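Local coordinates for protein PHOX (Pseudomonas fluorescens, PDB 4A9V) that hydrolyses phosphate monoesters as an alkaline phosphatase, using a complex iron-calcium cofactor held within a beta-propeller, at residues L267-H272 / V367-R372; V526-C531 / V547-P552; D395-C400 / R431-R436; R9-D14 / M511-P516; G136-R141 / F255-T260. All blocks are in the same frame, centred on the assembly; numbering follows the deposited sequence.

Contact 1. Residues L267-H272 / V367-R372; sequences LGRFKH and VLIHAR
Lys271 NZ is gripped three times: by Glu293 OE1 in a salt bridge, by Tyr216 O and by Thr197 OG1. Lys271, the centre of an inverse gamma turn, belongs to a loop of the beta-propeller that packs against the joint between helices 364-369 and 371-377. Its extended chain crosses Arg372 obliquely, CG lying 3.5 Å from Arg372 NH2. The like charges Lys271 NZ and Arg372 NH1 stand 4.4 Å apart; the carboxylates of Glu293, which takes both side chains, and Asp291, paired with Arg372 NE, probably offset the repulsion. Arg269 bonds to the last two carbonyls of helix 364-369. Its N donates to Leu368 O over 3.0 Å. With CG anti to the backbone N (chi1 174°) and the chain extended, its aliphatic part passes Ile369 O and NH1 returns to that oxygen at 2.9 Å, in the guanidinium plane. Ala371 CB lies 3.7 Å from Arg269 O and 4.3 Å from Phe270 CD2, at the ring edge.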
# COMPACT_ATOMS: atom_id res chain seq x y z
N LEU A 267 -8.64 -13.80 2.22
CA LEU A 267 -8.74 -12.45 1.69
C LEU A 267 -8.31 -12.36 0.22
O LEU A 267 -8.42 -11.30 -0.39
CB LEU A 267 -7.92 -11.47 2.55
CG LEU A 267 -8.61 -10.94 3.81
CD1 LEU A 267 -9.01 -12.06 4.78
CD2 LEU A 267 -7.71 -9.93 4.51
N GLY A 268 -7.95 -13.50 -0.37
CA GLY A 268 -7.73 -13.57 -1.81
C GLY A 268 -6.32 -13.22 -2.24
O GLY A 268 -5.59 -12.53 -1.51
N ARG A 269 -5.94 -13.68 -3.43
CA ARG A 269 -4.61 -13.44 -3.99
C ARG A 269 -4.72 -12.50 -5.18
O ARG A 269 -5.47 -12.76 -6.12
CB ARG A 269 -3.98 -14.77 -4.43
CG ARG A 269 -2.66 -14.60 -5.17
CD ARG A 269 -1.97 -15.94 -5.32
NE ARG A 269 -0.88 -15.89 -6.30
CZ ARG A 269 -1.04 -16.06 -7.60
NH1 ARG A 269 -2.23 -16.26 -8.13
NH2 ARG A 269 0.02 -15.97 -8.40
N PHE A 270 -3.98 -11.39 -5.11
CA PHE A 270 -3.93 -10.37 -6.15
C PHE A 270 -2.84 -9.38 -5.72
O PHE A 270 -2.07 -9.68 -4.81
CB PHE A 270 -5.31 -9.72 -6.44
CG PHE A 270 -6.07 -9.24 -5.22
CD1 PHE A 270 -5.92 -7.94 -4.75
CD2 PHE A 270 -7.11 -10.00 -4.70
CE1 PHE A 270 -6.71 -7.46 -3.73
CE2 PHE A 270 -7.90 -9.52 -3.68
CZ PHE A 270 -7.73 -8.24 -3.22
N LYS A 271 -2.69 -8.27 -6.44
CA LYS A 271 -1.62 -7.33 -6.16
C LYS A 271 -2.12 -6.30 -5.14
O LYS A 271 -2.57 -5.20 -5.49
CB LYS A 271 -1.08 -6.73 -7.45
CG LYS A 271 -0.52 -7.81 -8.35
CD LYS A 271 0.18 -7.31 -9.59
CE LYS A 271 0.53 -8.49 -10.48
NZ LYS A 271 1.16 -8.08 -11.77
N HIS A 272 -2.18 -6.74 -3.89
CA HIS A 272 -2.81 -5.98 -2.81
C HIS A 272 -2.09 -4.68 -2.55
O HIS A 272 -0.89 -4.69 -2.25
CB HIS A 272 -2.77 -6.79 -1.52
CG HIS A 272 -3.68 -7.99 -1.52
ND1 HIS A 272 -4.96 -7.92 -1.10
CD2 HIS A 272 -3.43 -9.32 -1.82
CE1 HIS A 272 -5.51 -9.14 -1.15
NE2 HIS A 272 -4.58 -9.99 -1.59
N VAL A 367 -10.61 -20.54 -6.16
CA VAL A 367 -11.26 -19.24 -6.26
C VAL A 367 -10.39 -18.16 -5.63
O VAL A 367 -10.26 -17.06 -6.18
CB VAL A 367 -12.66 -19.28 -5.61
CG1 VAL A 367 -13.29 -17.89 -5.62
CG2 VAL A 367 -13.55 -20.28 -6.33
N LEU A 368 -9.80 -18.46 -4.48
CA LEU A 368 -9.00 -17.47 -3.75
C LEU A 368 -7.63 -17.26 -4.39
O LEU A 368 -7.18 -16.13 -4.57
CB LEU A 368 -8.86 -17.91 -2.29
CG LEU A 368 -10.18 -17.96 -1.52
CD1 LEU A 368 -9.99 -18.71 -0.22
CD2 LEU A 368 -10.73 -16.56 -1.29
N ILE A 369 -6.97 -18.36 -4.77
CA ILE A 369 -5.66 -18.28 -5.40
C ILE A 369 -5.76 -17.52 -6.73
O ILE A 369 -4.86 -16.78 -7.11
CB ILE A 369 -5.07 -19.69 -5.60
CG1 ILE A 369 -4.84 -20.38 -4.24
CG2 ILE A 369 -3.77 -19.64 -6.38
CD1 ILE A 369 -4.64 -21.87 -4.34
N HIS A 370 -6.88 -17.72 -7.42
CA HIS A 370 -7.15 -17.10 -8.71
C HIS A 370 -8.30 -16.13 -8.62
O HIS A 370 -9.13 -16.03 -9.53
CB HIS A 370 -7.41 -18.17 -9.76
CG HIS A 370 -6.22 -19.05 -10.01
ND1 HIS A 370 -6.33 -20.31 -10.46
CD2 HIS A 370 -4.86 -18.78 -9.88
CE1 HIS A 370 -5.09 -20.84 -10.60
NE2 HIS A 370 -4.20 -19.90 -10.24
N ALA A 371 -8.28 -15.29 -7.59
CA ALA A 371 -9.37 -14.36 -7.34
C ALA A 371 -9.62 -13.43 -8.53
O ALA A 371 -10.76 -13.09 -8.81
CB ALA A 371 -9.09 -13.56 -6.09
N ARG A 372 -8.56 -13.01 -9.23
CA ARG A 372 -8.75 -12.14 -10.39
C ARG A 372 -9.66 -12.81 -11.41
O ARG A 372 -10.50 -12.15 -12.03
CB ARG A 372 -7.41 -11.81 -11.04
CG ARG A 372 -6.57 -10.78 -10.30
CD ARG A 372 -5.33 -10.42 -11.09
NE ARG A 372 -4.66 -9.26 -10.53
CZ ARG A 372 -3.63 -8.65 -11.08
NH1 ARG A 372 -3.05 -9.14 -12.18
NH2 ARG A 372 -3.19 -7.52 -10.56

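Contact 2. Residues V526-C531 / V547-P552; sequences VGPIGC and VGIQHP
His551 leaves the end of strand 544-550 with CG in the crowded position between its own N and carbonyl carbon (chi1 62°), which swings the ring from CB toward the turn 528-531. CG passes 4.1 Å from Gly530 O, and the next atom, ND1, donates to that oxygen at 2.9 Å; the bond is bent (135°) but lies in both the ring and carbonyl planes. CE1 rests 3.6 Å from Cys531 C, and at the tip NE2 bonds to Glu532 OE1. Holding a carbonyl and a carboxylate at once, the imidazole is probably doubly protonated. The backbones also come close: Gly530 O is 2.9 Å from His551 O, two acceptors side by side, and Cys531 CA offers a CA-H...O contact to Gln550 O at 3.1 Å. Ile549 and Pro528 meet tip to tip, CG2 against CG at 3.6 Å, while the same methyl touches Cys531 CB at 3.7 Å. The type II turn, with Gly530 at positive phi, carries the chain from strand 521-526 of one propeller sheet into strand 532-538 of the next. Glu532 and Asp494 bind a lithium ion here and, in another structure of this protein, a calcium ion. His551 is thus placed as a second-shell residue that probably helps to position Glu532, beside an inter-blade turn of a beta-propeller.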
# COMPACT_ATOMS: atom_id res chain seq x y z
N VAL A 526 5.54 19.07 0.37
CA VAL A 526 6.20 18.60 -0.83
C VAL A 526 7.48 17.88 -0.44
O VAL A 526 8.19 18.30 0.48
CB VAL A 526 6.53 19.75 -1.81
CG1 VAL A 526 7.17 19.19 -3.07
CG2 VAL A 526 5.29 20.57 -2.13
N GLY A 527 7.71 16.73 -1.07
CA GLY A 527 8.88 15.91 -0.79
C GLY A 527 10.05 16.19 -1.72
O GLY A 527 9.96 17.02 -2.63
N PRO A 528 11.14 15.45 -1.51
CA PRO A 528 12.38 15.69 -2.22
C PRO A 528 12.42 15.04 -3.61
O PRO A 528 11.44 14.45 -4.08
CB PRO A 528 13.43 15.08 -1.28
CG PRO A 528 12.71 13.99 -0.57
CD PRO A 528 11.32 14.55 -0.36
N ILE A 529 13.55 15.18 -4.28
CA ILE A 529 13.64 14.83 -5.68
C ILE A 529 13.61 13.32 -5.86
O ILE A 529 14.31 12.58 -5.17
CB ILE A 529 14.92 15.44 -6.30
CG1 ILE A 529 14.79 16.96 -6.36
CG2 ILE A 529 15.19 14.86 -7.68
CD1 ILE A 529 16.05 17.68 -6.79
N GLY A 530 12.76 12.86 -6.77
CA GLY A 530 12.73 11.46 -7.17
C GLY A 530 11.94 10.55 -6.24
O GLY A 530 11.85 9.35 -6.51
N CYS A 531 11.40 11.08 -5.15
CA CYS A 531 10.65 10.27 -4.18
C CYS A 531 9.20 10.09 -4.62
O CYS A 531 8.69 10.82 -5.47
CB CYS A 531 10.70 10.90 -2.79
SG CYS A 531 9.47 12.20 -2.47
N VAL A 547 5.14 10.25 8.14
CA VAL A 547 4.92 10.09 6.71
C VAL A 547 6.21 9.56 6.07
O VAL A 547 7.31 9.94 6.48
CB VAL A 547 4.46 11.41 6.05
CG1 VAL A 547 5.50 12.51 6.21
CG2 VAL A 547 4.12 11.19 4.58
N GLY A 548 6.07 8.68 5.10
CA GLY A 548 7.22 8.10 4.42
C GLY A 548 7.64 8.87 3.17
O GLY A 548 6.82 9.36 2.39
N ILE A 549 8.96 8.90 2.99
CA ILE A 549 9.58 9.39 1.78
C ILE A 549 10.32 8.21 1.16
O ILE A 549 11.30 7.71 1.71
CB ILE A 549 10.58 10.52 2.10
CG1 ILE A 549 9.88 11.70 2.77
CG2 ILE A 549 11.32 10.95 0.84
CD1 ILE A 549 8.75 12.32 1.98
N GLN A 550 9.75 7.69 0.08
CA GLN A 550 10.19 6.44 -0.52
C GLN A 550 11.02 6.72 -1.77
O GLN A 550 10.68 7.57 -2.59
CB GLN A 550 8.98 5.56 -0.86
CG GLN A 550 9.34 4.13 -1.21
CD GLN A 550 8.19 3.39 -1.86
OE1 GLN A 550 7.59 3.87 -2.82
NE2 GLN A 550 7.90 2.19 -1.37
N HIS A 551 12.10 5.95 -1.91
CA HIS A 551 13.03 6.03 -3.05
C HIS A 551 13.40 7.43 -3.46
O HIS A 551 13.45 7.73 -4.65
CB HIS A 551 12.55 5.20 -4.25
CG HIS A 551 11.22 5.64 -4.83
ND1 HIS A 551 11.07 6.77 -5.57
CD2 HIS A 551 9.97 5.03 -4.82
CE1 HIS A 551 9.80 6.87 -5.99
NE2 HIS A 551 9.13 5.80 -5.53
N PRO A 552 13.81 8.28 -2.50
CA PRO A 552 14.39 9.54 -2.95
C PRO A 552 15.56 9.30 -3.89
O PRO A 552 16.37 8.40 -3.68
CB PRO A 552 14.86 10.19 -1.64
CG PRO A 552 15.09 9.05 -0.72
CD PRO A 552 14.05 8.04 -1.07

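Contact 3. Residues D395-C400 / R431-R436; sequences DGQVYC and RWRTDR
Two neighbouring antiparallel strands of a propeller sheet, 398-402 and 428-434, pair here near their ends. Val398 and Trp432 form the hydrogen-bonded pair: Val398 N donates to Trp432 O at 2.9 Å, nearly straight (174°), and Trp432 N returns to Val398 O at 2.8 Å. On their side of the sheet the indole, its CG in the crowded position between N and carbonyl carbon, folds across Val398. CB stands over the five-membered ring, 16° off its normal, and CG1 reaches Trp432 CZ2 at 3.4 Å. The opposite side carries the non-hydrogen-bonded pair Tyr399 and Arg431, lying side by side. Arg431 CG sits over one tyrosine face, and a bend at chi3 brings NH1 back to Tyr399 OH at 3.0 Å (158°), while NE forms a salt bridge with Asp447. Before the strand, an Asx turn has Asp395 OD1 taking Gln397 N; in the conformer given, Gln397 OE1 lies 3.5 Å from Arg431 CD. Water 1 links Gly396 O to Thr434 N. The chemistry is thus divided: one face has a charged guanidinium whose three nitrogens are all hydrogen-bonded, the other a largely apolar cover in which buried Trp432 NE1 has no partner in the model.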
# COMPACT_ATOMS: atom_id res chain seq x y z
N ASP A 395 -17.97 9.24 9.66
CA ASP A 395 -19.23 8.84 9.04
C ASP A 395 -19.18 7.55 8.24
O ASP A 395 -20.19 7.15 7.65
CB ASP A 395 -19.83 9.98 8.20
CG ASP A 395 -19.11 10.20 6.88
OD1 ASP A 395 -18.12 9.51 6.57
OD2 ASP A 395 -19.60 11.06 6.11
N GLY A 396 -18.05 6.86 8.29
CA GLY A 396 -17.95 5.53 7.70
C GLY A 396 -17.86 5.46 6.19
O GLY A 396 -17.77 4.37 5.64
N GLN A 397 -17.82 6.61 5.53
CA GLN A 397 -17.71 6.64 4.08
C GLN A 397 -16.31 6.22 3.64
O GLN A 397 -15.32 6.44 4.35
CB GLN A 397 -18.07 8.02 3.52
CG GLN A 397 -19.55 8.37 3.69
CD GLN A 397 -20.00 9.49 2.77
OE1 GLN A 397 -20.23 9.28 1.58
NE2 GLN A 397 -20.02 10.70 3.30
N VAL A 398 -16.25 5.55 2.50
CA VAL A 398 -15.05 4.84 2.10
C VAL A 398 -14.46 5.57 0.88
O VAL A 398 -15.20 5.97 -0.02
CB VAL A 398 -15.38 3.38 1.74
CG1 VAL A 398 -14.12 2.58 1.49
CG2 VAL A 398 -16.20 2.74 2.85
N TYR A 399 -13.14 5.74 0.88
CA TYR A 399 -12.44 6.50 -0.16
C TYR A 399 -11.34 5.62 -0.74
O TYR A 399 -10.65 4.92 0.01
CB TYR A 399 -11.80 7.76 0.44
CG TYR A 399 -12.79 8.74 1.01
CD1 TYR A 399 -13.47 8.47 2.20
CD2 TYR A 399 -13.04 9.95 0.39
CE1 TYR A 399 -14.43 9.33 2.69
CE2 TYR A 399 -13.97 10.84 0.90
CZ TYR A 399 -14.66 10.53 2.04
OH TYR A 399 -15.63 11.40 2.49
N CYS A 400 -11.18 5.65 -2.06
CA CYS A 400 -10.22 4.81 -2.76
C CYS A 400 -9.57 5.65 -3.85
O CYS A 400 -10.25 6.23 -4.69
CB CYS A 400 -10.96 3.63 -3.41
SG CYS A 400 -9.91 2.46 -4.29
N ARG A 431 -15.37 7.66 -3.85
CA ARG A 431 -15.99 7.52 -2.54
C ARG A 431 -17.22 6.63 -2.67
O ARG A 431 -17.96 6.74 -3.65
CB ARG A 431 -16.39 8.90 -2.00
CG ARG A 431 -17.28 8.87 -0.77
CD ARG A 431 -17.35 10.21 -0.08
NE ARG A 431 -17.83 11.26 -0.96
CZ ARG A 431 -17.75 12.56 -0.69
NH1 ARG A 431 -17.26 12.98 0.47
NH2 ARG A 431 -18.16 13.45 -1.59
N TRP A 432 -17.49 5.82 -1.65
CA TRP A 432 -18.79 5.18 -1.54
C TRP A 432 -19.33 5.22 -0.15
O TRP A 432 -18.60 5.31 0.85
CB TRP A 432 -18.83 3.75 -2.11
CG TRP A 432 -17.90 2.76 -1.46
CD1 TRP A 432 -18.17 1.88 -0.42
CD2 TRP A 432 -16.57 2.40 -1.92
NE1 TRP A 432 -17.11 1.03 -0.21
CE2 TRP A 432 -16.11 1.29 -1.09
CE3 TRP A 432 -15.75 2.85 -2.93
CZ2 TRP A 432 -14.88 0.69 -1.28
CZ3 TRP A 432 -14.50 2.25 -3.11
CH2 TRP A 432 -14.07 1.22 -2.28
N ARG A 433 -20.65 5.18 -0.08
CA ARG A 433 -21.41 5.13 1.17
C ARG A 433 -22.24 3.86 1.18
O ARG A 433 -23.15 3.67 0.37
CB ARG A 433 -22.31 6.34 1.30
CG ARG A 433 -23.09 6.35 2.60
CD ARG A 433 -23.92 7.60 2.74
NE ARG A 433 -24.62 7.63 4.01
CZ ARG A 433 -25.37 8.64 4.43
NH1 ARG A 433 -25.51 9.72 3.67
NH2 ARG A 433 -25.92 8.60 5.62
N THR A 434 -21.86 2.93 2.05
CA THR A 434 -22.52 1.65 2.15
C THR A 434 -23.97 1.83 2.60
O THR A 434 -24.29 2.69 3.42
CB THR A 434 -21.72 0.74 3.11
OG1 THR A 434 -22.14 -0.62 2.95
CG2 THR A 434 -21.86 1.18 4.56
N ASP A 435 -24.88 1.04 2.02
CA ASP A 435 -26.29 1.22 2.30
C ASP A 435 -26.58 1.07 3.79
O ASP A 435 -26.00 0.22 4.48
CB ASP A 435 -27.15 0.24 1.49
CG ASP A 435 -28.63 0.54 1.58
OD1 ASP A 435 -29.02 1.72 1.42
OD2 ASP A 435 -29.43 -0.40 1.78
N ARG A 436 -27.48 1.93 4.27
CA ARG A 436 -27.87 1.97 5.68
C ARG A 436 -26.70 2.32 6.60
O ARG A 436 -26.84 2.23 7.82
CB ARG A 436 -28.53 0.65 6.10
CG ARG A 436 -29.61 0.17 5.14
CD ARG A 436 -30.20 -1.17 5.56
NE ARG A 436 -29.19 -2.23 5.66
CZ ARG A 436 -28.82 -3.02 4.66
NH1 ARG A 436 -28.97 -2.63 3.39
NH2 ARG A 436 -28.06 -4.09 4.91
O HOH W 1 -20.08 3.98 4.04

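Contact 4. Residues R9-D14 / M511-P516; sequences RLLGFD and MLCADP
Apolar contacts do most of the work where the N-terminal segment 9-14 runs, nearly antiparallel, along the end of strand 510-514, part of a four-stranded propeller sheet. Leu11 points its fork at the strand, CD2 against Cys513 SG at 3.5 Å and CD1 4.2 Å from Asp515 N. Phe13 adds its ring edge, CZ lying 3.7 Å from Cys513 CB in the plane of the ring. Leu10 crosses Asp515 at about a right angle: its CD1 is 3.9 Å from Asp515 CG and 4.0 Å from Pro516 CD, so a methyl lies against the carboxylate. No direct hydrogen bond joins the segments; the polar link is water 2, which accepts from Arg9 NH2 at 3.0 Å and donates to Asp515 OD1 at 2.9 Å. Arg9 is poorly ordered, its guanidinium lying with one face over its neighbour Leu10 CG. The carboxylate has firmer partners: Ser8 OG bonds OD2, and the backbone N atoms of Ala517 and Thr518 bond OD1. Asp515 is therefore probably ionised although buried, its charge met by amides, a hydroxyl and water, while between the two segments the direct contact is apolar, from Leu10, Leu11 and Phe13.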
# COMPACT_ATOMS: atom_id res chain seq x y z
N ARG A 9 -13.89 24.04 8.44
CA ARG A 9 -13.69 23.79 9.86
C ARG A 9 -12.41 22.99 10.09
O ARG A 9 -11.76 23.13 11.12
CB ARG A 9 -14.90 23.03 10.42
CG ARG A 9 -14.76 22.60 11.87
CD ARG A 9 -15.86 21.61 12.26
NE ARG A 9 -16.08 20.61 11.22
CZ ARG A 9 -15.56 19.38 11.24
NH1 ARG A 9 -14.72 19.04 12.21
NH2 ARG A 9 -15.80 18.53 10.25
N LEU A 10 -11.99 22.26 9.06
CA LEU A 10 -11.00 21.21 9.22
C LEU A 10 -9.62 21.67 8.80
O LEU A 10 -8.63 21.08 9.22
CB LEU A 10 -11.37 19.97 8.41
CG LEU A 10 -12.50 19.13 8.97
CD1 LEU A 10 -12.88 18.04 7.98
CD2 LEU A 10 -12.07 18.52 10.30
N LEU A 11 -9.55 22.51 7.78
CA LEU A 11 -8.28 22.81 7.15
C LEU A 11 -7.67 24.07 7.77
O LEU A 11 -8.16 25.18 7.55
CB LEU A 11 -8.44 22.96 5.64
CG LEU A 11 -9.01 21.73 4.93
CD1 LEU A 11 -9.18 22.00 3.44
CD2 LEU A 11 -8.14 20.49 5.15
N GLY A 12 -6.66 23.88 8.62
CA GLY A 12 -6.18 24.95 9.49
C GLY A 12 -4.93 25.66 8.99
O GLY A 12 -4.44 26.57 9.65
N PHE A 13 -4.43 25.25 7.83
CA PHE A 13 -3.19 25.80 7.26
C PHE A 13 -3.46 26.32 5.85
O PHE A 13 -4.42 25.90 5.20
CB PHE A 13 -2.10 24.73 7.24
CG PHE A 13 -2.43 23.56 6.35
CD1 PHE A 13 -3.25 22.53 6.79
CD2 PHE A 13 -2.05 23.57 5.02
CE1 PHE A 13 -3.67 21.53 5.92
CE2 PHE A 13 -2.48 22.58 4.15
CZ PHE A 13 -3.30 21.57 4.60
N ASP A 14 -2.60 27.22 5.38
CA ASP A 14 -2.68 27.74 4.02
C ASP A 14 -1.98 26.80 3.05
O ASP A 14 -0.87 26.34 3.31
CB ASP A 14 -2.01 29.12 3.93
CG ASP A 14 -2.82 30.20 4.60
OD1 ASP A 14 -3.96 29.91 5.03
OD2 ASP A 14 -2.41 31.38 4.50
N MET A 511 1.92 15.79 -0.35
CA MET A 511 0.79 15.40 0.46
C MET A 511 -0.16 16.58 0.57
O MET A 511 0.28 17.72 0.78
CB MET A 511 1.25 14.94 1.85
CG MET A 511 0.12 14.47 2.76
SD MET A 511 0.67 13.48 4.16
CE MET A 511 1.59 14.69 5.08
N LEU A 512 -1.44 16.30 0.44
CA LEU A 512 -2.49 17.30 0.53
C LEU A 512 -3.49 16.89 1.60
O LEU A 512 -3.45 15.78 2.12
CB LEU A 512 -3.20 17.45 -0.83
CG LEU A 512 -2.27 17.68 -2.03
CD1 LEU A 512 -2.02 16.40 -2.81
CD2 LEU A 512 -2.79 18.79 -2.94
N CYS A 513 -4.34 17.84 1.98
CA CYS A 513 -5.36 17.60 2.98
C CYS A 513 -6.69 18.09 2.44
O CYS A 513 -6.77 19.16 1.85
CB CYS A 513 -5.01 18.35 4.26
SG CYS A 513 -5.96 17.83 5.71
N ALA A 514 -7.74 17.30 2.68
CA ALA A 514 -9.05 17.57 2.11
C ALA A 514 -10.13 17.55 3.19
O ALA A 514 -10.06 16.78 4.16
CB ALA A 514 -9.38 16.56 1.03
N ASP A 515 -11.17 18.34 2.95
CA ASP A 515 -12.39 18.35 3.74
C ASP A 515 -13.46 17.51 3.02
O ASP A 515 -13.90 17.89 1.94
CB ASP A 515 -12.87 19.80 3.89
CG ASP A 515 -14.06 19.94 4.79
OD1 ASP A 515 -14.96 19.08 4.75
OD2 ASP A 515 -14.12 20.94 5.54
N PRO A 516 -13.81 16.35 3.58
CA PRO A 516 -14.75 15.47 2.89
C PRO A 516 -16.10 16.12 2.57
O PRO A 516 -16.71 15.79 1.55
CB PRO A 516 -14.92 14.32 3.88
CG PRO A 516 -13.61 14.25 4.58
CD PRO A 516 -13.21 15.69 4.76
O HOH W 2 -16.27 18.91 7.28

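Contact 5. Residues G136-R141 / F255-T260; sequences GSRYNR and FDPQST
One face of the Arg141 guanidinium is covered by Pro257 O, 3.2 Å above the plane and over its centre, while Ser259 O and water 5 lie at the edge. The Arg138 guanidinium takes Pro257 CG over one face and Tyr139 OH at its edge; the tyrosine ring in turn has Arg138 CG over a face and Phe255 O at its edge, 3.5 Å from CE1. Two type I turns, 137-140 and 256-259, meet here at the surface, one interrupting strand 130-144 of a propeller sheet, the other between strands 249-252 and 262-264 of the next. Ser137 OG accepts from Tyr139 N in an ST turn, and Asp256 OD1 from Gln258 N in an Asx turn. Arg141, fully extended, reaches across and grips a single atom end-on: NH1 meets Ser259 O on a lone pair at 2.9 Å, and NH2 comes nearly along the C=O axis at 2.7 Å. Pro257 CG also lies 3.3 Å from Arg138 O. Water 3 joins Arg138 O to Gln258 NE2, and water 4 joins Arg138 NH2 to Phe255 O. Within the second turn, Asp256 O accepts from both Ser259 N and Ser259 OG, the latter at 2.7 Å.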
# COMPACT_ATOMS: atom_id res chain seq x y z
N GLY A 136 17.43 -1.22 20.00
CA GLY A 136 17.63 -2.20 21.07
C GLY A 136 16.37 -2.61 21.82
O GLY A 136 16.44 -3.43 22.73
N SER A 137 15.22 -2.08 21.45
CA SER A 137 13.96 -2.54 22.03
C SER A 137 13.76 -4.02 21.74
O SER A 137 13.98 -4.47 20.62
CB SER A 137 12.79 -1.75 21.45
OG SER A 137 11.56 -2.34 21.82
N ARG A 138 13.16 -4.72 22.70
CA ARG A 138 12.84 -6.13 22.50
C ARG A 138 11.76 -6.34 21.44
O ARG A 138 11.62 -7.45 20.91
CB ARG A 138 12.41 -6.76 23.83
CG ARG A 138 10.99 -6.43 24.24
CD ARG A 138 10.53 -7.29 25.42
NE ARG A 138 10.36 -8.70 25.06
CZ ARG A 138 9.19 -9.26 24.77
NH1 ARG A 138 8.06 -8.61 25.00
NH2 ARG A 138 9.14 -10.55 24.42
N TYR A 139 11.04 -5.28 21.07
CA TYR A 139 10.00 -5.38 20.06
C TYR A 139 10.53 -5.18 18.64
O TYR A 139 9.82 -5.44 17.68
CB TYR A 139 8.89 -4.38 20.37
CG TYR A 139 8.13 -4.71 21.63
CD1 TYR A 139 7.19 -5.72 21.65
CD2 TYR A 139 8.47 -4.11 22.84
CE1 TYR A 139 6.54 -6.07 22.81
CE2 TYR A 139 7.87 -4.50 24.02
CZ TYR A 139 6.89 -5.47 24.00
OH TYR A 139 6.28 -5.86 25.17
N ASN A 140 11.72 -4.62 18.50
CA ASN A 140 12.24 -4.33 17.17
C ASN A 140 12.44 -5.64 16.41
O ASN A 140 12.99 -6.59 16.95
CB ASN A 140 13.56 -3.58 17.24
CG ASN A 140 13.41 -2.17 17.77
OD1 ASN A 140 12.29 -1.65 17.95
ND2 ASN A 140 14.54 -1.51 17.99
N ARG A 141 12.09 -5.65 15.13
CA ARG A 141 12.11 -6.89 14.38
C ARG A 141 12.12 -6.60 12.90
O ARG A 141 11.40 -5.73 12.42
CB ARG A 141 10.86 -7.70 14.74
CG ARG A 141 10.83 -9.07 14.12
CD ARG A 141 9.53 -9.78 14.46
NE ARG A 141 9.55 -11.12 13.91
CZ ARG A 141 8.62 -12.03 14.12
NH1 ARG A 141 7.47 -11.68 14.70
NH2 ARG A 141 8.81 -13.26 13.66
N PHE A 255 3.33 -7.04 18.87
CA PHE A 255 3.61 -7.16 20.30
C PHE A 255 4.17 -8.52 20.71
O PHE A 255 4.47 -8.73 21.88
CB PHE A 255 2.36 -6.82 21.12
CG PHE A 255 1.99 -5.37 21.07
CD1 PHE A 255 2.60 -4.45 21.91
CD2 PHE A 255 1.08 -4.90 20.14
CE1 PHE A 255 2.30 -3.11 21.84
CE2 PHE A 255 0.77 -3.56 20.06
CZ PHE A 255 1.40 -2.66 20.90
N ASP A 256 4.38 -9.41 19.75
CA ASP A 256 5.00 -10.70 20.02
C ASP A 256 6.15 -10.95 19.05
O ASP A 256 5.94 -11.40 17.93
CB ASP A 256 3.98 -11.84 19.90
CG ASP A 256 4.58 -13.20 20.21
OD1 ASP A 256 5.80 -13.27 20.49
OD2 ASP A 256 3.85 -14.21 20.10
N PRO A 257 7.36 -10.57 19.44
CA PRO A 257 8.46 -10.57 18.48
C PRO A 257 8.96 -11.95 18.08
O PRO A 257 9.77 -12.07 17.17
CB PRO A 257 9.57 -9.77 19.18
CG PRO A 257 9.18 -9.72 20.62
CD PRO A 257 7.70 -9.85 20.68
N GLN A 258 8.42 -13.00 18.71
CA GLN A 258 8.73 -14.36 18.30
C GLN A 258 7.57 -15.04 17.57
O GLN A 258 7.63 -16.23 17.27
CB GLN A 258 9.16 -15.19 19.51
CG GLN A 258 10.55 -14.83 20.02
CD GLN A 258 10.56 -13.54 20.81
OE1 GLN A 258 9.73 -13.33 21.70
NE2 GLN A 258 11.54 -12.68 20.53
N SER A 259 6.52 -14.28 17.26
CA SER A 259 5.37 -14.83 16.55
C SER A 259 5.69 -15.09 15.08
O SER A 259 6.54 -14.43 14.49
CB SER A 259 4.18 -13.88 16.66
OG SER A 259 4.46 -12.63 16.04
N THR A 260 4.98 -16.05 14.50
CA THR A 260 5.11 -16.36 13.09
C THR A 260 3.97 -15.72 12.31
O THR A 260 2.80 -16.06 12.54
CB THR A 260 5.12 -17.88 12.87
OG1 THR A 260 6.24 -18.45 13.54
CG2 THR A 260 5.19 -18.23 11.40
O HOH W 3 12.15 -9.98 22.03
O HOH W 4 6.12 -10.80 23.37
O HOH W 5 6.47 -9.10 15.56

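Contacts 1, 2 and 3 approach the metal cluster from different parts of the propeller. The side chain of His551 in contact 2 is about 4 Å from a lithium ion; that of Lys271 in contact 1 is about 7 Å and that of Cys400 in contact 3 about 10 Å from the mu-oxo-diiron. Contacts 1 and 2 lie on opposite sides of the chain's centre, their centres 30 Å apart. Contact 4, away from the sites, touches two others: Pro516 O probably accepts from Arg431 NH1 of contact 3 at 3.1 Å, and Met511 SD packs against Val547 CG2 of contact 2 at 4.2 Å. Contact 5 stands apart, nearest atoms about 15 Å from contact 1.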